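Local coordinates for protein intramolecular trans-sialidase (Macrobdella decora, PDB 3SLI) that cleaves sialic acid from sialoglycoconjugates by an intramolecular trans-sialidase reaction that releases 2,7-anhydro-Neu5Ac, at residues S99-A102 with R108-N111. Numbering follows the deposited sequence.
Sequences SVRA and RVFN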
loop_
_atom_site.group_PDB
_atom_site.type_symbol
_atom_site.label_atom_id
_atom_site.label_comp_id
_atom_site.label_asym_id
_atom_site.label_seq_id
_atom_site.Cartn_x
_atom_site.Cartn_y
_atom_site.Cartn_z
ATOM N N SER A 99 1.981 -14.077 1.923
ATOM C CA SER A 99 0.709 -14.736 2.225
ATOM C C SER A 99 0.561 -15.160 3.685
ATOM O O SER A 99 -0.559 -15.282 4.187
ATOM C CB SER A 99 0.536 -15.972 1.338
ATOM O OG SER A 99 0.468 -15.620 -0.032
ATOM N N VAL A 100 1.685 -15.421 4.349
ATOM C CA VAL A 100 1.691 -15.854 5.738
ATOM C C VAL A 100 2.653 -14.991 6.555
ATOM O O VAL A 100 3.429 -14.219 5.983
ATOM C CB VAL A 100 2.106 -17.359 5.846
ATOM C CG1 VAL A 100 1.110 -18.228 5.084
ATOM C CG2 VAL A 100 3.507 -17.585 5.294
ATOM N N ARG A 101 2.604 -15.102 7.879
ATOM C CA ARG A 101 3.507 -14.334 8.731
ATOM C C ARG A 101 4.201 -15.295 9.690
ATOM O O ARG A 101 3.845 -16.466 9.746
ATOM C CB ARG A 101 2.768 -13.211 9.481
ATOM C CG ARG A 101 1.859 -13.639 10.636
ATOM C CD ARG A 101 1.192 -12.413 11.261
ATOM N NE ARG A 101 2.170 -11.456 11.793
ATOM C CZ ARG A 101 1.975 -10.139 11.888
ATOM N NH1 ARG A 101 0.838 -9.594 11.483
ATOM N NH2 ARG A 101 2.909 -9.366 12.429
ATOM N N ALA A 102 5.197 -14.822 10.432
ATOM C CA ALA A 102 5.920 -15.699 11.344
ATOM C C ALA A 102 5.784 -15.294 12.791
ATOM O O ALA A 102 5.597 -16.139 13.671
ATOM C CB ALA A 102 7.392 -15.759 10.960
ATOM N N ARG A 108 5.828 -16.346 18.002
ATOM C CA ARG A 108 5.613 -17.137 16.792
ATOM C C ARG A 108 4.158 -17.596 16.798
ATOM O O ARG A 108 3.669 -18.116 17.803
ATOM C CB ARG A 108 6.549 -18.348 16.765
ATOM C CG ARG A 108 8.035 -18.009 16.645
ATOM C CD ARG A 108 8.397 -17.521 15.255
ATOM N NE ARG A 108 9.817 -17.184 15.153
ATOM C CZ ARG A 108 10.524 -17.231 14.028
ATOM N NH1 ARG A 108 9.959 -17.605 12.890
ATOM N NH2 ARG A 108 11.806 -16.893 14.038
ATOM N N VAL A 109 3.467 -17.388 15.684
ATOM C CA VAL A 109 2.058 -17.749 15.590
ATOM C C VAL A 109 1.761 -18.798 14.516
ATOM O O VAL A 109 2.553 -19.006 13.597
ATOM C CB VAL A 109 1.177 -16.491 15.343
ATOM C CG1 VAL A 109 1.232 -15.556 16.555
ATOM C CG2 VAL A 109 1.620 -15.758 14.064
ATOM N N PHE A 110 0.629 -19.477 14.663
ATOM C CA PHE A 110 0.211 -20.497 13.708
ATOM C C PHE A 110 -0.497 -19.904 12.501
ATOM O O PHE A 110 -1.236 -18.923 12.613
ATOM C CB PHE A 110 -0.739 -21.504 14.371
ATOM C CG PHE A 110 -0.048 -22.549 15.195
ATOM C CD1 PHE A 110 0.340 -22.281 16.506
ATOM C CD2 PHE A 110 0.214 -23.807 14.662
ATOM C CE1 PHE A 110 0.984 -23.257 17.276
ATOM C CE2 PHE A 110 0.855 -24.788 15.416
ATOM C CZ PHE A 110 1.243 -24.515 16.728
ATOM N N ASN A 111 -0.253 -20.493 11.340
ATOM C CA ASN A 111 -0.913 -20.074 10.117
ATOM C C ASN A 111 -1.624 -21.342 9.660
ATOM O O ASN A 111 -1.181 -22.452 9.979
ATOM C CB ASN A 111 0.094 -19.621 9.048
ATOM C CG ASN A 111 0.822 -18.332 9.431
ATOM O OD1 ASN A 111 1.777 -18.353 10.208
ATOM N ND2 ASN A 111 0.390 -17.217 8.863
#
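Ala102 O receives the backbone hydrogen bond from Val109 N at 3.2 Å. The same oxygen takes a CA-H...O contact from Arg108 CA at 3.3 Å; one hydrogen bond and one weaker contact thus converge on it, with Arg108 CD packed 3.5 Å away. Arg108 reaches back over Ala102 because its chain bends at CB-CG (chi2 -73°); this sets NH1 obliquely beside the methyl, 3.7 Å from Ala102 CB. The guanidinium also has a weak hydrogen bond to Ser45 O and a long, weak ion pair with Glu48. Arg101 CG meets Val109 CG2 at 4.0 Å, the two side chains crossing at a slant. That CG is set between the backbone N and the carbonyl carbon of Arg101, which brings it against the valine methyl, while the polar end lies beyond this contact: NH2 bonds to Leu103 O and NH1 forms a salt bridge with Glu668. Farther along, the Asn111 side chain extends toward the 99-102 backbone, and its amide group settles beside the Arg101 backbone and against CB of Val100, which also packs on Tyr43 of strand 37-45. The CA atoms are 5.6 Å apart at Ala102 and Arg108, and 6.6 Å at Val100 and Asn111. The segments run nearly antiparallel, at 162°. They form the base of a beta-hairpin, where the loop following strand 91-96 enters strand 103-104 and the chain returns along strand 107-118. The hairpin belongs to the N-terminal domain, whose two antiparallel sheets are consistent with a concanavalin-like beta-sandwich, and from its base Arg101 reaches across to the C-terminal part of the chain.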